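Lipoxygenase (Cyanothece sp., PDB 5EK8) probably catalyses the stereospecific addition of molecular oxygen to polyunsaturated fatty acids, with 9R specificity, at a non-heme iron centre. Local coordinates at residues A[192-197]-A[622-627]; A[200-205]-A[614-619]; A[205-210]-A[225-230]; A[231-236]-A[581-586]. All coordinates share one frame; numbering follows the deposited sequence.

Contact 1 (A[192-197]-A[622-627])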
loop_
_atom_site.group_PDB
_atom_site.type_symbol
_atom_site.label_atom_id
_atom_site.label_comp_id
_atom_site.label_asym_id
_atom_site.label_seq_id
_atom_site.Cartn_x
_atom_site.Cartn_y
_atom_site.Cartn_z
ATOM N N PHE A 192 12.502 13.931 1.019
ATOM C CA PHE A 192 13.949 14.119 0.966
ATOM C C PHE A 192 14.696 12.799 0.791
ATOM O O PHE A 192 15.600 12.693 -0.039
ATOM C CB PHE A 192 14.437 14.827 2.229
ATOM C CG PHE A 192 14.087 16.284 2.279
ATOM C CD1 PHE A 192 13.675 16.951 1.139
ATOM C CD2 PHE A 192 14.173 16.989 3.466
ATOM C CE1 PHE A 192 13.352 18.297 1.182
ATOM C CE2 PHE A 192 13.854 18.335 3.517
ATOM C CZ PHE A 192 13.444 18.991 2.373
ATOM N N GLN A 193 14.310 11.795 1.573
ATOM C CA GLN A 193 14.891 10.463 1.441
ATOM C C GLN A 193 14.666 9.917 0.036
ATOM O O GLN A 193 15.580 9.350 -0.578
ATOM C CB GLN A 193 14.303 9.501 2.473
ATOM C CG GLN A 193 14.765 9.756 3.889
ATOM C CD GLN A 193 14.713 8.503 4.735
ATOM O OE1 GLN A 193 14.537 7.399 4.212
ATOM N NE2 GLN A 193 14.864 8.661 6.050
ATOM N N ALA A 194 13.454 10.102 -0.474
ATOM C CA ALA A 194 13.146 9.624 -1.816
ATOM C C ALA A 194 14.087 10.234 -2.849
ATOM O O ALA A 194 14.748 9.516 -3.608
ATOM C CB ALA A 194 11.698 9.928 -2.175
ATOM N N TYR A 195 14.156 11.561 -2.860
ATOM C CA TYR A 195 14.927 12.271 -3.872
ATOM C C TYR A 195 16.421 12.010 -3.721
ATOM O O TYR A 195 17.157 11.994 -4.706
ATOM C CB TYR A 195 14.620 13.770 -3.811
ATOM C CG TYR A 195 13.214 14.085 -4.279
ATOM C CD1 TYR A 195 12.740 13.580 -5.486
ATOM C CD2 TYR A 195 12.351 14.854 -3.504
ATOM C CE1 TYR A 195 11.454 13.847 -5.922
ATOM C CE2 TYR A 195 11.057 15.129 -3.932
ATOM C CZ TYR A 195 10.613 14.620 -5.143
ATOM O OH TYR A 195 9.329 14.883 -5.578
ATOM N N ALA A 196 16.861 11.781 -2.490
ATOM C CA ALA A 196 18.258 11.465 -2.233
ATOM C C ALA A 196 18.616 10.105 -2.822
ATOM O O ALA A 196 19.571 9.979 -3.603
ATOM C CB ALA A 196 18.539 11.488 -0.745
ATOM N N SER A 197 17.841 9.094 -2.428
ATOM C CA SER A 197 18.024 7.726 -2.908
ATOM C C SER A 197 18.024 7.686 -4.433
ATOM O O SER A 197 18.902 7.077 -5.066
ATOM C CB SER A 197 16.923 6.819 -2.350
ATOM O OG SER A 197 17.263 5.450 -2.478
ATOM N N ASN A 622 13.305 -0.285 -1.608
ATOM C CA ASN A 622 13.685 -0.688 -0.258
ATOM C C ASN A 622 14.684 0.296 0.366
ATOM O O ASN A 622 14.900 0.282 1.578
ATOM C CB ASN A 622 14.234 -2.125 -0.260
ATOM C CG ASN A 622 15.753 -2.189 -0.099
ATOM O OD1 ASN A 622 16.510 -1.547 -0.836
ATOM N ND2 ASN A 622 16.201 -2.981 0.871
ATOM N N GLY A 623 15.274 1.158 -0.462
ATOM C CA GLY A 623 16.250 2.128 0.006
ATOM C C GLY A 623 15.642 3.347 0.680
ATOM O O GLY A 623 16.293 4.012 1.487
ATOM N N ILE A 624 14.394 3.649 0.336
ATOM C CA ILE A 624 13.656 4.740 0.967
ATOM C C ILE A 624 12.919 4.218 2.196
ATOM O O ILE A 624 11.973 3.437 2.074
ATOM C CB ILE A 624 12.648 5.384 -0.007
ATOM C CG1 ILE A 624 13.358 5.882 -1.266
ATOM C CG2 ILE A 624 11.909 6.525 0.665
ATOM C CD1 ILE A 624 12.424 6.198 -2.406
ATOM N N LYS A 625 13.346 4.648 3.379
ATOM C CA LYS A 625 12.826 4.072 4.612
ATOM C C LYS A 625 12.449 5.123 5.653
ATOM O O LYS A 625 13.089 5.228 6.696
ATOM C CB LYS A 625 13.850 3.096 5.200
ATOM C CG LYS A 625 13.258 2.057 6.137
ATOM C CD LYS A 625 14.167 0.848 6.256
ATOM C CE LYS A 625 13.453 -0.313 6.929
ATOM N NZ LYS A 625 14.233 -1.575 6.808
ATOM N N TYR A 626 11.402 5.890 5.369
ATOM C CA TYR A 626 10.890 6.882 6.308
ATOM C C TYR A 626 9.523 6.456 6.847
ATOM O O TYR A 626 8.628 6.082 6.084
ATOM C CB TYR A 626 10.803 8.253 5.631
ATOM C CG TYR A 626 10.349 9.388 6.524
ATOM C CD1 TYR A 626 11.265 10.276 7.067
ATOM C CD2 TYR A 626 8.999 9.586 6.808
ATOM C CE1 TYR A 626 10.859 11.321 7.877
ATOM C CE2 TYR A 626 8.585 10.627 7.622
ATOM C CZ TYR A 626 9.524 11.491 8.152
ATOM O OH TYR A 626 9.126 12.531 8.956
ATOM N N GLY A 627 9.364 6.523 8.166
ATOM C CA GLY A 627 8.116 6.141 8.803
ATOM C C GLY A 627 8.194 4.781 9.471
ATOM O O GLY A 627 7.746 3.774 8.915
#

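Contact 2 (A[200-205]-A[614-619])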
loop_
_atom_site.group_PDB
_atom_site.type_symbol
_atom_site.label_atom_id
_atom_site.label_comp_id
_atom_site.label_asym_id
_atom_site.label_seq_id
_atom_site.Cartn_x
_atom_site.Cartn_y
_atom_site.Cartn_z
ATOM N N VAL A 200 21.173 9.157 -5.955
ATOM C CA VAL A 200 22.281 8.207 -5.962
ATOM C C VAL A 200 22.125 7.153 -7.065
ATOM O O VAL A 200 23.031 6.954 -7.869
ATOM C CB VAL A 200 22.417 7.486 -4.609
ATOM C CG1 VAL A 200 23.500 6.418 -4.682
ATOM C CG2 VAL A 200 22.709 8.482 -3.500
ATOM N N LEU A 201 20.970 6.495 -7.110
ATOM C CA LEU A 201 20.801 5.309 -7.959
ATOM C C LEU A 201 20.486 5.573 -9.442
ATOM O O LEU A 201 20.833 4.766 -10.302
ATOM C CB LEU A 201 19.706 4.420 -7.365
ATOM C CG LEU A 201 20.103 3.579 -6.150
ATOM C CD1 LEU A 201 18.883 3.004 -5.436
ATOM C CD2 LEU A 201 21.036 2.469 -6.590
ATOM N N THR A 202 19.830 6.690 -9.741
ATOM C CA THR A 202 19.363 6.969 -11.102
ATOM C C THR A 202 20.466 7.176 -12.154
ATOM O O THR A 202 20.305 6.723 -13.286
ATOM C CB THR A 202 18.434 8.202 -11.122
ATOM O OG1 THR A 202 17.340 7.984 -10.225
ATOM C CG2 THR A 202 17.882 8.457 -12.514
ATOM N N PRO A 203 21.580 7.855 -11.804
ATOM C CA PRO A 203 22.627 7.986 -12.830
ATOM C C PRO A 203 23.173 6.647 -13.327
ATOM O O PRO A 203 23.663 6.568 -14.457
ATOM C CB PRO A 203 23.719 8.775 -12.110
ATOM C CG PRO A 203 22.986 9.575 -11.112
ATOM C CD PRO A 203 21.882 8.689 -10.625
ATOM N N ILE A 204 23.074 5.615 -12.492
ATOM C CA ILE A 204 23.495 4.269 -12.865
ATOM C C ILE A 204 22.569 3.708 -13.942
ATOM O O ILE A 204 23.010 3.313 -15.028
ATOM C CB ILE A 204 23.500 3.317 -11.643
ATOM C CG1 ILE A 204 24.197 3.964 -10.444
ATOM C CG2 ILE A 204 24.165 2.002 -11.991
ATOM C CD1 ILE A 204 25.673 4.244 -10.659
ATOM N N LYS A 205 21.280 3.682 -13.623
ATOM C CA LYS A 205 20.254 3.202 -14.536
ATOM C C LYS A 205 20.310 3.974 -15.848
ATOM O O LYS A 205 20.141 3.408 -16.924
ATOM C CB LYS A 205 18.873 3.331 -13.888
ATOM C CG LYS A 205 17.778 2.500 -14.540
ATOM C CD LYS A 205 17.003 3.294 -15.585
ATOM C CE LYS A 205 16.159 4.396 -14.953
ATOM N NZ LYS A 205 15.514 5.264 -15.983
ATOM N N GLN A 614 15.190 -3.488 -13.151
ATOM C CA GLN A 614 14.877 -4.386 -12.040
ATOM C C GLN A 614 15.649 -3.993 -10.788
ATOM O O GLN A 614 15.057 -3.636 -9.750
ATOM C CB GLN A 614 15.199 -5.838 -12.406
ATOM C CG GLN A 614 15.066 -6.822 -11.241
ATOM C CD GLN A 614 15.507 -8.234 -11.611
ATOM O OE1 GLN A 614 15.581 -8.584 -12.789
ATOM N NE2 GLN A 614 15.806 -9.050 -10.603
ATOM N N VAL A 615 16.976 -4.043 -10.896
ATOM C CA VAL A 615 17.829 -3.738 -9.750
ATOM C C VAL A 615 17.592 -2.313 -9.237
ATOM O O VAL A 615 17.507 -2.078 -8.025
ATOM C CB VAL A 615 19.313 -3.921 -10.096
ATOM C CG1 VAL A 615 20.174 -3.730 -8.851
ATOM C CG2 VAL A 615 19.537 -5.300 -10.704
ATOM N N TYR A 616 17.464 -1.374 -10.167
ATOM C CA TYR A 616 17.210 0.021 -9.826
ATOM C C TYR A 616 15.962 0.180 -8.966
ATOM O O TYR A 616 16.023 0.739 -7.870
ATOM C CB TYR A 616 17.073 0.866 -11.093
ATOM C CG TYR A 616 16.630 2.288 -10.842
ATOM C CD1 TYR A 616 17.504 3.222 -10.307
ATOM C CD2 TYR A 616 15.338 2.699 -11.150
ATOM C CE1 TYR A 616 17.102 4.519 -10.077
ATOM C CE2 TYR A 616 14.928 4.000 -10.929
ATOM C CZ TYR A 616 15.815 4.904 -10.389
ATOM O OH TYR A 616 15.424 6.202 -10.158
ATOM N N ILE A 617 14.838 -0.324 -9.464
ATOM C CA ILE A 617 13.569 -0.185 -8.769
ATOM C C ILE A 617 13.598 -0.870 -7.412
ATOM O O ILE A 617 13.131 -0.299 -6.428
ATOM C CB ILE A 617 12.396 -0.749 -9.601
ATOM C CG1 ILE A 617 12.121 0.149 -10.804
ATOM C CG2 ILE A 617 11.131 -0.845 -8.758
ATOM C CD1 ILE A 617 11.717 1.555 -10.419
ATOM N N PHE A 618 14.141 -2.084 -7.342
ATOM C CA PHE A 618 14.166 -2.776 -6.052
ATOM C C PHE A 618 14.986 -1.994 -5.023
ATOM O O PHE A 618 14.540 -1.770 -3.883
ATOM C CB PHE A 618 14.719 -4.191 -6.205
ATOM C CG PHE A 618 13.779 -5.134 -6.881
ATOM C CD1 PHE A 618 12.417 -4.887 -6.889
ATOM C CD2 PHE A 618 14.251 -6.269 -7.510
ATOM C CE1 PHE A 618 11.542 -5.752 -7.517
ATOM C CE2 PHE A 618 13.380 -7.145 -8.138
ATOM C CZ PHE A 618 12.024 -6.884 -8.143
ATOM N N SER A 619 16.171 -1.559 -5.447
ATOM C CA SER A 619 17.091 -0.818 -4.586
ATOM C C SER A 619 16.508 0.515 -4.124
ATOM O O SER A 619 16.727 0.941 -2.987
ATOM C CB SER A 619 18.408 -0.586 -5.317
ATOM O OG SER A 619 18.848 -1.783 -5.935
#

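Contact 3 (A[205-210]-A[225-230])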
loop_
_atom_site.group_PDB
_atom_site.type_symbol
_atom_site.label_atom_id
_atom_site.label_comp_id
_atom_site.label_asym_id
_atom_site.label_seq_id
_atom_site.Cartn_x
_atom_site.Cartn_y
_atom_site.Cartn_z
ATOM N N LYS A 205 21.280 3.682 -13.623
ATOM C CA LYS A 205 20.254 3.202 -14.536
ATOM C C LYS A 205 20.310 3.974 -15.848
ATOM O O LYS A 205 20.141 3.408 -16.924
ATOM C CB LYS A 205 18.873 3.331 -13.888
ATOM C CG LYS A 205 17.778 2.500 -14.540
ATOM C CD LYS A 205 17.003 3.294 -15.585
ATOM C CE LYS A 205 16.159 4.396 -14.953
ATOM N NZ LYS A 205 15.514 5.264 -15.983
ATOM N N ALA A 206 20.565 5.272 -15.745
ATOM C CA ALA A 206 20.680 6.134 -16.911
ATOM C C ALA A 206 21.870 5.718 -17.763
ATOM O O ALA A 206 21.747 5.570 -18.981
ATOM C CB ALA A 206 20.807 7.586 -16.488
ATOM N N LYS A 207 23.017 5.531 -17.113
ATOM C CA LYS A 207 24.218 5.048 -17.789
ATOM C C LYS A 207 23.925 3.775 -18.575
ATOM O O LYS A 207 24.261 3.665 -19.757
ATOM C CB LYS A 207 25.335 4.788 -16.780
ATOM C CG LYS A 207 26.665 4.415 -17.418
ATOM C CD LYS A 207 27.536 3.597 -16.475
ATOM C CE LYS A 207 28.772 3.060 -17.187
ATOM N NZ LYS A 207 29.410 1.930 -16.451
ATOM N N HIS A 208 23.281 2.820 -17.913
ATOM C CA HIS A 208 22.984 1.539 -18.537
ATOM C C HIS A 208 22.038 1.691 -19.717
ATOM O O HIS A 208 22.252 1.098 -20.775
ATOM C CB HIS A 208 22.390 0.581 -17.512
ATOM C CG HIS A 208 23.331 0.234 -16.403
ATOM N ND1 HIS A 208 22.903 -0.262 -15.193
ATOM C CD2 HIS A 208 24.681 0.309 -16.325
ATOM C CE1 HIS A 208 23.950 -0.477 -14.413
ATOM N NE2 HIS A 208 25.040 -0.135 -15.076
ATOM N N THR A 209 20.998 2.494 -19.527
ATOM C CA THR A 209 19.991 2.706 -20.556
ATOM C C THR A 209 20.606 3.322 -21.803
ATOM O O THR A 209 20.356 2.864 -22.920
ATOM C CB THR A 209 18.852 3.611 -20.059
ATOM O OG1 THR A 209 18.199 2.994 -18.944
ATOM C CG2 THR A 209 17.839 3.829 -21.162
ATOM N N ILE A 210 21.418 4.359 -21.605
ATOM C CA ILE A 210 22.084 5.024 -22.718
ATOM C C ILE A 210 23.051 4.059 -23.394
ATOM O O ILE A 210 23.187 4.062 -24.615
ATOM C CB ILE A 210 22.838 6.297 -22.259
ATOM C CG1 ILE A 210 21.866 7.279 -21.605
ATOM C CG2 ILE A 210 23.536 6.975 -23.434
ATOM C CD1 ILE A 210 22.468 8.631 -21.324
ATOM N N GLN A 225 25.250 -5.517 -12.693
ATOM C CA GLN A 225 25.248 -5.959 -11.307
ATOM C C GLN A 225 26.329 -5.242 -10.500
ATOM O O GLN A 225 26.069 -4.747 -9.404
ATOM C CB GLN A 225 25.444 -7.465 -11.222
ATOM C CG GLN A 225 25.073 -8.038 -9.871
ATOM C CD GLN A 225 23.570 -8.069 -9.645
ATOM O OE1 GLN A 225 22.868 -8.960 -10.141
ATOM N NE2 GLN A 225 23.067 -7.094 -8.897
ATOM N N ALA A 226 27.537 -5.183 -11.058
ATOM C CA ALA A 226 28.660 -4.509 -10.411
ATOM C C ALA A 226 28.371 -3.041 -10.127
ATOM O O ALA A 226 28.705 -2.535 -9.054
ATOM C CB ALA A 226 29.910 -4.633 -11.268
ATOM N N ASP A 227 27.746 -2.363 -11.088
ATOM C CA ASP A 227 27.526 -0.922 -10.979
ATOM C C ASP A 227 26.497 -0.546 -9.906
ATOM O O ASP A 227 26.459 0.603 -9.456
ATOM C CB ASP A 227 27.110 -0.346 -12.334
ATOM C CG ASP A 227 28.289 -0.189 -13.284
ATOM O OD1 ASP A 227 29.435 -0.442 -12.857
ATOM O OD2 ASP A 227 28.077 0.193 -14.455
ATOM N N TYR A 228 25.669 -1.505 -9.500
ATOM C CA TYR A 228 24.789 -1.311 -8.349
ATOM C C TYR A 228 25.413 -1.953 -7.116
ATOM O O TYR A 228 26.223 -2.868 -7.242
ATOM C CB TYR A 228 23.399 -1.905 -8.594
ATOM C CG TYR A 228 22.554 -1.185 -9.622
ATOM C CD1 TYR A 228 21.898 -0.003 -9.311
ATOM C CD2 TYR A 228 22.388 -1.709 -10.897
ATOM C CE1 TYR A 228 21.116 0.647 -10.250
ATOM C CE2 TYR A 228 21.607 -1.067 -11.842
ATOM C CZ TYR A 228 20.974 0.110 -11.515
ATOM O OH TYR A 228 20.200 0.747 -12.456
ATOM N N PRO A 229 25.057 -1.462 -5.920
ATOM C CA PRO A 229 25.517 -2.117 -4.690
ATOM C C PRO A 229 25.045 -3.564 -4.600
ATOM O O PRO A 229 24.057 -3.915 -5.234
ATOM C CB PRO A 229 24.898 -1.262 -3.572
ATOM C CG PRO A 229 23.919 -0.360 -4.239
ATOM C CD PRO A 229 24.385 -0.184 -5.642
ATOM N N PRO A 230 25.751 -4.403 -3.830
ATOM C CA PRO A 230 25.347 -5.806 -3.694
ATOM C C PRO A 230 24.083 -5.963 -2.856
ATOM O O PRO A 230 23.709 -5.036 -2.140
ATOM C CB PRO A 230 26.548 -6.446 -2.994
ATOM C CG PRO A 230 27.147 -5.333 -2.208
ATOM C CD PRO A 230 26.971 -4.104 -3.059
#

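Contact 4 (A[231-236]-A[581-586])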
loop_
_atom_site.group_PDB
_atom_site.type_symbol
_atom_site.label_atom_id
_atom_site.label_comp_id
_atom_site.label_asym_id
_atom_site.label_seq_id
_atom_site.Cartn_x
_atom_site.Cartn_y
_atom_site.Cartn_z
ATOM N N ASN A 231 23.439 -7.122 -2.952
ATOM C CA ASN A 231 22.263 -7.416 -2.140
ATOM C C ASN A 231 22.577 -8.548 -1.184
ATOM O O ASN A 231 23.723 -8.984 -1.093
ATOM C CB ASN A 231 21.059 -7.785 -3.007
ATOM C CG ASN A 231 21.128 -9.209 -3.518
ATOM O OD1 ASN A 231 22.174 -9.665 -3.980
ATOM N ND2 ASN A 231 20.011 -9.927 -3.426
ATOM N N LEU A 232 21.557 -9.033 -0.485
ATOM C CA LEU A 232 21.762 -10.056 0.531
ATOM C C LEU A 232 22.383 -11.336 -0.035
ATOM O O LEU A 232 23.330 -11.880 0.540
ATOM C CB LEU A 232 20.442 -10.385 1.225
ATOM C CG LEU A 232 20.526 -11.541 2.223
ATOM C CD1 LEU A 232 21.507 -11.220 3.339
ATOM C CD2 LEU A 232 19.136 -11.893 2.778
ATOM N N THR A 233 21.862 -11.806 -1.165
ATOM C CA THR A 233 22.315 -13.073 -1.733
ATOM C C THR A 233 23.745 -12.975 -2.266
ATOM O O THR A 233 24.542 -13.908 -2.111
ATOM C CB THR A 233 21.366 -13.572 -2.856
ATOM O OG1 THR A 233 21.194 -12.553 -3.849
ATOM C CG2 THR A 233 20.018 -13.925 -2.276
ATOM N N ILE A 234 24.077 -11.840 -2.872
ATOM C CA ILE A 234 25.443 -11.608 -3.327
ATOM C C ILE A 234 26.421 -11.654 -2.152
ATOM O O ILE A 234 27.424 -12.357 -2.213
ATOM C CB ILE A 234 25.578 -10.261 -4.068
ATOM C CG1 ILE A 234 24.860 -10.331 -5.418
ATOM C CG2 ILE A 234 27.047 -9.910 -4.275
ATOM C CD1 ILE A 234 24.755 -9.003 -6.132
ATOM N N ASN A 235 26.111 -10.922 -1.084
ATOM C CA ASN A 235 26.937 -10.916 0.124
ATOM C C ASN A 235 27.114 -12.317 0.706
ATOM O O ASN A 235 28.237 -12.750 1.013
ATOM C CB ASN A 235 26.328 -9.998 1.191
ATOM C CG ASN A 235 26.277 -8.542 0.762
ATOM O OD1 ASN A 235 27.076 -8.095 -0.057
ATOM N ND2 ASN A 235 25.334 -7.794 1.323
ATOM N N LEU A 236 25.993 -13.017 0.859
ATOM C CA LEU A 236 26.005 -14.375 1.387
ATOM C C LEU A 236 26.924 -15.270 0.569
ATOM O O LEU A 236 27.770 -15.971 1.123
ATOM C CB LEU A 236 24.592 -14.962 1.412
ATOM C CG LEU A 236 23.649 -14.432 2.486
ATOM C CD1 LEU A 236 22.289 -15.101 2.353
ATOM C CD2 LEU A 236 24.239 -14.658 3.869
ATOM N N GLY A 581 15.365 -10.174 -4.973
ATOM C CA GLY A 581 15.507 -9.846 -6.379
ATOM C C GLY A 581 16.591 -8.854 -6.741
ATOM O O GLY A 581 16.633 -8.378 -7.874
ATOM N N GLY A 582 17.467 -8.543 -5.789
ATOM C CA GLY A 582 18.563 -7.620 -6.034
ATOM C C GLY A 582 19.640 -8.185 -6.942
ATOM O O GLY A 582 20.345 -7.438 -7.619
ATOM N N GLU A 583 19.764 -9.509 -6.963
ATOM C CA GLU A 583 20.768 -10.180 -7.784
ATOM C C GLU A 583 20.140 -10.901 -8.978
ATOM O O GLU A 583 19.404 -11.875 -8.817
ATOM C CB GLU A 583 21.570 -11.168 -6.939
ATOM C CG GLU A 583 22.568 -11.986 -7.735
ATOM C CD GLU A 583 23.302 -13.004 -6.884
ATOM O OE1 GLU A 583 22.710 -13.489 -5.893
ATOM O OE2 GLU A 583 24.476 -13.309 -7.202
ATOM N N LEU A 584 20.466 -10.412 -10.170
ATOM C CA LEU A 584 19.871 -10.869 -11.424
ATOM C C LEU A 584 20.062 -12.357 -11.694
ATOM O O LEU A 584 19.147 -13.031 -12.177
ATOM C CB LEU A 584 20.448 -10.065 -12.588
ATOM C CG LEU A 584 20.256 -8.551 -12.475
ATOM C CD1 LEU A 584 21.335 -7.799 -13.245
ATOM C CD2 LEU A 584 18.873 -8.166 -12.973
ATOM N N ALA A 585 21.246 -12.873 -11.385
ATOM C CA ALA A 585 21.530 -14.280 -11.644
ATOM C C ALA A 585 20.638 -15.197 -10.805
ATOM O O ALA A 585 20.370 -16.345 -11.173
ATOM C CB ALA A 585 22.994 -14.576 -11.375
ATOM N N TYR A 586 20.179 -14.674 -9.675
ATOM C CA TYR A 586 19.459 -15.465 -8.688
ATOM C C TYR A 586 17.947 -15.356 -8.856
ATOM O O TYR A 586 17.206 -16.301 -8.565
ATOM C CB TYR A 586 19.873 -15.022 -7.285
ATOM C CG TYR A 586 19.082 -15.647 -6.163
ATOM C CD1 TYR A 586 19.285 -16.970 -5.794
ATOM C CD2 TYR A 586 18.137 -14.910 -5.463
ATOM C CE1 TYR A 586 18.559 -17.543 -4.761
ATOM C CE2 TYR A 586 17.413 -15.470 -4.428
ATOM C CZ TYR A 586 17.628 -16.785 -4.077
ATOM O OH TYR A 586 16.898 -17.346 -3.052
#

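Contact 1 (A[192-197]-A[622-627])
Gln193 and Ile624 carry this contact between helix 188-214 and the chain leading out of helix 608-623. Gln193 reaches across with its amide. CG stands anti to the carbonyl carbon (chi1 -72°), and the chain is extended beyond it. At the tip, Gln193 OE1 accepts a hydrogen bond from the backbone N of Lys625, 3.1 Å away. The donor lies nearly along the C=O axis of the amide, with a C=O...N angle of 164°. This one bond fixes the end of the glutamine against the main chain.

The Gln193 amide is also turned almost perpendicular to the Tyr626 ring, with the two planes 86° apart. Gln193 NE2 comes to the edge of that ring, 4.1 Å from Tyr626 CD1. Gln193 CD lies 4.0 Å from Tyr626 CB. Tyr626 OH is hydrogen-bonded to Asp634.

Ile624 lies against the helix surface. Ile624 CD1 touches Ala194 at CA (3.6 Å) and at CB (3.8 Å). Ile624 CG1 meets Ser197 CB, also at 3.8 Å. The backbone of Ile624 is held as well, since its O accepts from Arg663 NH2.

Most of the contact lies near the surface, but Ile624 is buried and touches Ile668, the C-terminal residue that is one of the iron ligands. From the side chain of Ile624 to the bound Fe (II) ion is about 10 Å. Ile624 is thus a second-shell neighbour of the lipoxygenase iron site, where the C-terminus of the chain enters the helical catalytic domain.

Contact 2 (A[200-205]-A[614-619])
Tyr616 lies against Leu201, Thr202 and Lys205 in an antiparallel packing of helices 188-214 and 608-623. The short segment axes approach to 9.9 Å and run at 173° to each other. Tyr616 points at the facing helix and ends at Thr202.

Tyr616 CB is 3.9 Å from Lys205 CG. The ring starts at CG, which stands anti to the backbone N (chi1 172°). This CG meets both CB and CG of Lys205. Tyr616 CD1 is 3.8 Å from Lys205 CB and also lies near the carbonyl O of Leu201. Lys205 CB sits over one ring face, a CH-pi contact 4.2 Å from the centroid and 28° off the normal. Lys205 then bends at chi2 and chi3, and its NZ forms a salt bridge with Glu11.

Further out, Tyr616 CE1 meets Leu201 CB at 3.8 Å. The backbone C of Leu201 lies at the edge, in the ring plane. Leu201 works on a second residue too. Leu201 CD1 touches Ser619 CB at 3.6 Å, about one turn along from the tyrosine.

Toward the tip of the tyrosine, CZ approaches Thr202 OG1. That threonine oxygen is also bonded to Ala198 O within its own helix. The side chain ends in a hydrogen bond, with Tyr616 OH donating to Thr202 OG1 at 2.6 Å.

Contact 3 (A[205-210]-A[225-230])
A histidine-carboxylate pair, His208 with Asp227, joins helix 188-214 to the C-terminal end of the next helix, 221-227. The bond runs from His208 NE2 to Asp227 OD2, 3.1 Å long and fairly straight, with an N-H...O angle of 161°. OD2 uses its anti lone pair and lies in the plane of the imidazole. The ring and carboxylate planes are only 11° apart, so the two groups are nearly coplanar.

The same oxygen takes a second donor. Lys207 stretches out in an extended chain, and Lys207 NZ meets Asp227 OD2 at 3.0 Å as a salt bridge. It arrives on the syn side, somewhat out of the carboxylate plane. Two donors thus grip one oxygen, and the lysine probably helps to keep the carboxylate ionised.

His208 is also fixed from its other nitrogen, because ND1 is hydrogen-bonded to Thr612 OG1 on helix 608-623. Tyr228 OH bonds to the same threonine oxygen. The His208 and Tyr228 side chains run past one another in opposing senses. His208 CE1 comes 3.5 Å from Tyr228 CE2, with centroids 5.4 Å apart and planes at 72°. The Tyr228 side chain also lies alongside Lys205, pointing the same way, and Tyr228 OH reaches Lys205 CB at 3.2 Å.

The contact lies away from the iron and sodium sites. Asp227 OD2 binds both Lys207 and His208, while Tyr228 lies beside helix 608-623. The arrangement is a polar joint between consecutive helices of a helical region.

Contact 4 (A[231-236]-A[581-586])
Asn231 is the N-cap of helix 232-239, and it packs directly against Gly582 and Glu583 in the loop that leads to helix 608-623. CG of Asn231 sits between the backbone N and the carbonyl carbon, the crowded position (chi1 78°). From there Asn231 OD1 accepts the capping bond from Ile234 N at 3.1 Å, with the donor above the amide carbonyl plane. The other branch, Asn231 ND2, gives a hydrogen bond to Thr233 OG1 at 2.9 Å and another to Ser578 O. Both polar ends of the buried amide are therefore used.

The loop comes close where it has no side chain. Gly582 CA lies 3.9 Å from Asn231 CB. The next residue is Glu583. The Asn231 and Glu583 side chains cross at about a right angle, and Glu583 CB is 3.4 Å from Asn231 OD1. The extended glutamate chain passes at a slant over Ile234, whose CG1 meets the carboxylate carbon CD.

Thr233 links cap and loop. Thr233 OG1 receives the amide N-H and donates to Glu583 OE1 at 2.7 Å. It meets that oxygen on the anti side, tilted out of the carboxylate plane. OE1 also forms a salt bridge with Arg245, so the charge is met by the arginine and the threonine hydroxyl. Gln225 holds the loop from another side, through Gly582 O and Leu584 N.

The last contact is apolar. Thr233 CG2 sits over one face of the Tyr586 ring, 4.0 Å from its centroid, 24° off the normal and offset toward the rim.

Contacts 1 and 2 both use helices 188-214 and 608-623, contact 1 at the exit of the latter. Contact 1 is a surface contact, though its Ile624 is next to the iron site. Contact 2 is partly buried. Contact 3, also partly buried, continues on helix 188-214 and shares Lys205 with contact 2; their centres are about 7 Å apart, and Tyr228 packs on Tyr616. Contact 4 is the buried one, reached from contact 3 through Gln225 and from contact 2 through Gln614. The chemistry differs: an amide-to-backbone bond with an aliphatic patch, a tyrosine between helices, one carboxylate oxygen shared by a lysine and a histidine, and a capped helix end with a threonine-glutamate bond.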